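Local coordinates for protein phosphoribosylaminoimidazole carboxylase (Bombyx mori, PDB 4JA0) that is a bifunctional enzyme of purine biosynthesis, probably combining AIR carboxylase and SAICAR synthetase activities in one chain, at residues K66-L71 / T78-I83; I195-D200 / I205-V210. All coordinates share one frame; numbering follows the deposited sequence.

Interaction 1 of 2, residues K66-L71 / T78-I83; sequences KVFEIL and TAFVKI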
# COMPACT_ATOMS: atom_id res chain seq x y z
N LYS A 66 38.22 -6.34 -42.73
CA LYS A 66 38.27 -6.79 -41.35
C LYS A 66 37.53 -5.81 -40.44
O LYS A 66 36.70 -6.22 -39.61
CB LYS A 66 39.73 -6.99 -40.91
N VAL A 67 37.78 -4.52 -40.63
CA VAL A 67 37.12 -3.49 -39.86
C VAL A 67 35.61 -3.56 -40.06
O VAL A 67 34.86 -3.59 -39.09
CB VAL A 67 37.66 -2.07 -40.24
CG1 VAL A 67 36.77 -0.96 -39.69
CG2 VAL A 67 39.10 -1.91 -39.77
N PHE A 68 35.17 -3.64 -41.31
CA PHE A 68 33.74 -3.64 -41.60
C PHE A 68 33.08 -4.88 -41.02
O PHE A 68 31.95 -4.81 -40.56
CB PHE A 68 33.49 -3.51 -43.11
CG PHE A 68 33.58 -2.08 -43.63
CD1 PHE A 68 34.11 -1.81 -44.88
CD2 PHE A 68 33.19 -1.01 -42.84
CE1 PHE A 68 34.21 -0.50 -45.34
CE2 PHE A 68 33.28 0.30 -43.30
CZ PHE A 68 33.80 0.55 -44.55
N GLU A 69 33.81 -5.98 -40.95
CA GLU A 69 33.30 -7.20 -40.34
C GLU A 69 33.09 -6.96 -38.85
O GLU A 69 32.08 -7.40 -38.27
CB GLU A 69 34.24 -8.38 -40.55
N ILE A 70 34.01 -6.24 -38.23
CA ILE A 70 33.86 -5.95 -36.82
C ILE A 70 32.65 -5.06 -36.61
O ILE A 70 31.86 -5.27 -35.66
CB ILE A 70 35.10 -5.25 -36.26
CG1 ILE A 70 36.33 -6.17 -36.39
CG2 ILE A 70 34.87 -4.76 -34.83
CD1 ILE A 70 37.61 -5.54 -35.88
N LEU A 71 32.44 -4.10 -37.52
CA LEU A 71 31.36 -3.13 -37.32
C LEU A 71 30.00 -3.70 -37.65
O LEU A 71 28.99 -3.29 -37.05
CB LEU A 71 31.62 -1.86 -38.13
CG LEU A 71 32.76 -1.00 -37.56
CD1 LEU A 71 33.08 0.19 -38.47
CD2 LEU A 71 32.38 -0.54 -36.15
N THR A 78 26.27 -0.98 -42.78
CA THR A 78 27.32 -0.61 -43.75
C THR A 78 26.96 -0.99 -45.19
O THR A 78 26.05 -1.79 -45.44
CB THR A 78 28.67 -1.26 -43.41
OG1 THR A 78 28.49 -2.66 -43.18
CG2 THR A 78 29.28 -0.62 -42.18
N ALA A 79 27.69 -0.42 -46.14
CA ALA A 79 27.50 -0.75 -47.54
C ALA A 79 28.30 -2.01 -47.85
O ALA A 79 28.15 -2.60 -48.92
CB ALA A 79 27.95 0.41 -48.43
N PHE A 80 29.14 -2.44 -46.91
CA PHE A 80 30.06 -3.53 -47.19
C PHE A 80 29.37 -4.90 -47.17
O PHE A 80 28.66 -5.24 -46.21
CB PHE A 80 31.21 -3.53 -46.19
CG PHE A 80 32.16 -4.66 -46.38
CD1 PHE A 80 32.11 -5.77 -45.56
CD2 PHE A 80 33.11 -4.62 -47.39
CE1 PHE A 80 33.01 -6.83 -45.73
CE2 PHE A 80 34.01 -5.67 -47.57
CZ PHE A 80 33.95 -6.78 -46.75
N VAL A 81 29.62 -5.69 -48.21
CA VAL A 81 29.00 -7.00 -48.34
C VAL A 81 30.01 -8.14 -48.13
O VAL A 81 29.89 -8.92 -47.19
CB VAL A 81 28.38 -7.21 -49.72
CG1 VAL A 81 27.72 -8.58 -49.78
CG2 VAL A 81 27.37 -6.11 -50.04
N LYS A 82 30.99 -8.21 -49.01
CA LYS A 82 32.02 -9.24 -48.96
C LYS A 82 33.20 -8.89 -49.85
O LYS A 82 33.07 -8.12 -50.81
CB LYS A 82 31.45 -10.60 -49.37
CG LYS A 82 30.96 -10.64 -50.81
CD LYS A 82 30.46 -12.02 -51.22
CE LYS A 82 29.90 -12.00 -52.64
NZ LYS A 82 29.42 -13.34 -53.09
N ILE A 83 34.33 -9.51 -49.55
CA ILE A 83 35.52 -9.38 -50.39
C ILE A 83 35.26 -10.03 -51.75
O ILE A 83 34.65 -11.10 -51.84
CB ILE A 83 36.76 -10.01 -49.70
CG1 ILE A 83 37.48 -8.95 -48.87
CG2 ILE A 83 37.71 -10.57 -50.72
CD1 ILE A 83 38.77 -9.43 -48.22
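Helix-to-strand packing in the SAICAR synthetase part of the chain rests here on F68, from the late turns of helix 57-74, and F80, which starts strand 80-83. Their CA atoms, 6.7 Å apart, are the closest CA pair across the segments, and the total buried surface is modest, 212 Å². Side-chain packing carries the contact. The F68 and F80 ring planes are inclined by 30° and slid past each other, with centroids 5.6 Å apart, so overlap is slight and the pair is not a full stack. The nearest atoms lie near the stems of the side chains: F68 CB is 3.6 Å from F80 CD1, while F80 CB approaches F68 CD1 equally closely, each ring leaning on the other residue's CB. F80 CG stands anti to its own backbone N (chi1 177°), which runs the ring on from CB past F68 CB, and A65 of the same helix touches it too. T78 adds one methyl, its CG2 lying 4.0 Å from F68 CD2. Within the strand, K82 N sits 4.0 Å above the F80 ring, over its centre. Strand 80-83 carries a classic beta bulge where the backbones of V81 and K82 both bond to that of L90 in strand 88-91, whose F89 meets the F80 ring edge-to-face. L207 of strand 205-207 packs against F68, L71 and T78, while L71 also reaches I175 and I178 of helix 162-183.

Interaction 2 of 2, residues I195-D200 / I205-V210; sequences IEFGVD and IVLADV. With SO4 (sulfate ion), chain H.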
# COMPACT_ATOMS: atom_id res chain seq x y z
N ILE A 195 35.67 8.75 -41.53
CA ILE A 195 34.82 7.83 -42.25
C ILE A 195 33.94 8.67 -43.16
O ILE A 195 33.93 9.89 -43.03
CB ILE A 195 33.94 7.00 -41.31
CG1 ILE A 195 33.14 7.91 -40.39
CG2 ILE A 195 34.77 6.06 -40.49
CD1 ILE A 195 32.23 7.16 -39.42
N GLU A 196 33.20 8.01 -44.04
CA GLU A 196 32.28 8.69 -44.94
C GLU A 196 30.97 7.91 -45.05
O GLU A 196 30.97 6.69 -44.95
CB GLU A 196 32.94 8.87 -46.31
CG GLU A 196 34.04 9.94 -46.33
CD GLU A 196 34.85 9.98 -47.63
OE1 GLU A 196 34.35 9.51 -48.68
OE2 GLU A 196 36.01 10.47 -47.61
N PHE A 197 29.86 8.60 -45.27
CA PHE A 197 28.54 7.97 -45.36
C PHE A 197 27.92 8.13 -46.74
O PHE A 197 28.29 9.03 -47.51
CB PHE A 197 27.56 8.57 -44.34
CG PHE A 197 27.87 8.24 -42.89
CD1 PHE A 197 28.54 9.16 -42.08
CD2 PHE A 197 27.43 7.04 -42.33
CE1 PHE A 197 28.80 8.86 -40.75
CE2 PHE A 197 27.68 6.75 -41.01
CZ PHE A 197 28.36 7.66 -40.21
N GLY A 198 26.96 7.26 -47.06
CA GLY A 198 26.21 7.37 -48.30
C GLY A 198 24.75 7.04 -48.01
O GLY A 198 24.45 6.53 -46.93
N VAL A 199 23.86 7.31 -48.96
CA VAL A 199 22.44 7.00 -48.79
C VAL A 199 22.07 5.92 -49.81
O VAL A 199 22.30 6.08 -51.02
CB VAL A 199 21.53 8.25 -48.98
CG1 VAL A 199 20.07 7.90 -48.80
CG2 VAL A 199 21.94 9.36 -48.02
N ASP A 200 21.51 4.81 -49.32
CA ASP A 200 21.19 3.67 -50.18
C ASP A 200 19.93 3.94 -50.98
O ASP A 200 19.33 5.00 -50.83
CB ASP A 200 21.11 2.33 -49.41
CG ASP A 200 19.87 2.20 -48.51
OD1 ASP A 200 18.97 3.08 -48.51
OD2 ASP A 200 19.79 1.19 -47.78
N ILE A 205 20.87 5.69 -44.41
CA ILE A 205 22.25 6.13 -44.35
C ILE A 205 23.19 5.00 -43.93
O ILE A 205 23.06 4.44 -42.84
CB ILE A 205 22.41 7.33 -43.39
CG1 ILE A 205 21.59 8.51 -43.90
CG2 ILE A 205 23.88 7.73 -43.27
CD1 ILE A 205 21.76 9.76 -43.05
N VAL A 206 24.14 4.67 -44.79
CA VAL A 206 25.04 3.57 -44.50
C VAL A 206 26.49 4.06 -44.39
O VAL A 206 26.87 5.03 -45.05
CB VAL A 206 24.91 2.42 -45.55
CG1 VAL A 206 23.49 1.85 -45.58
CG2 VAL A 206 25.27 2.92 -46.92
N LEU A 207 27.27 3.42 -43.52
CA LEU A 207 28.71 3.68 -43.44
C LEU A 207 29.32 3.06 -44.68
O LEU A 207 29.19 1.84 -44.89
CB LEU A 207 29.29 3.05 -42.18
CG LEU A 207 30.80 3.14 -42.07
CD1 LEU A 207 31.24 4.56 -41.82
CD2 LEU A 207 31.29 2.22 -40.96
N ALA A 208 30.00 3.85 -45.50
CA ALA A 208 30.14 3.42 -46.88
C ALA A 208 31.48 3.54 -47.58
O ALA A 208 31.62 3.05 -48.71
CB ALA A 208 29.08 4.11 -47.70
N ASP A 209 32.46 4.16 -46.96
CA ASP A 209 33.72 4.35 -47.70
C ASP A 209 34.66 3.17 -47.51
O ASP A 209 34.39 2.05 -47.94
CB ASP A 209 34.39 5.69 -47.32
CG ASP A 209 35.55 6.05 -48.25
OD1 ASP A 209 36.38 6.92 -47.87
OD2 ASP A 209 35.63 5.46 -49.35
N VAL A 210 35.79 3.46 -46.88
CA VAL A 210 36.87 2.53 -46.69
C VAL A 210 37.53 2.95 -45.38
O VAL A 210 37.81 4.13 -45.18
CB VAL A 210 37.87 2.64 -47.83
CG1 VAL A 210 39.25 2.27 -47.36
CG2 VAL A 210 37.43 1.76 -48.99
S SO4 H . 19.26 4.78 -40.76
O1 SO4 H . 19.04 5.80 -41.78
O2 SO4 H . 18.01 4.08 -40.49
O3 SO4 H . 20.29 3.80 -41.19
O4 SO4 H . 19.67 5.48 -39.54
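I205 begins the return strand of an antiparallel beta hairpin, paired with V199 without hydrogen bonds between them; their CA atoms are 4.5 Å apart. I205 CG2, turned toward the F197 ring by its position anti to the backbone N, comes within 3.7 Å of F197 CD2, the two side chains crossing at about a right angle. I205 N donates to O1 of a sulfate, probably from the crystallisation liquor. V206 and G198 form the hydrogen-bonded pair: V206 N to G198 O is 2.9 Å and G198 N to V206 O 3.0 Å. V206 O also lies at the edge of the F197 ring, close to its plane. L207 returns to the face that carries F197; its CD1 touches I195 CB at 3.7 Å, and its side chain packs further on I175 of helix 162-183. Past the strand, A208 N bonds to E196 O at 3.1 Å, extending the ladder. D209 then runs alongside E196, the two side chains extending in the same direction. An alanine here in place of E196 removes the carboxylate beside D209 and keeps only the CB contact, and the D209 carboxylate would probably be freer to turn. E196 OE1 and D209 OD1 are not hydrogen-bonded but bring together two like charges, a probably unfavourable pairing: they stand 3.4 Å apart, with their carboxylate planes only 19° from parallel.

Overall arrangement
From the N terminus, interaction 1 comes first: helix 57-74 runs on to its end three residues past the first segment, and a short connection leads into strand 80-83, which folds back on the helix to close that short loop. The chain then passes through more than a hundred residues before interaction 2 closes a four-residue turn between strands 188-200 and 205-207. The two contacts are in series, neither nested nor crossed. Their centres are 12 Å apart, and they touch directly: A79 N lies 3.0 Å from L207 O, a probable hydrogen bond, and F68 CE1 approaches D209 O at 3.6 Å. Residue L207 thus ties the hairpin to helix 57-74 and to the lead-in of strand 80-83.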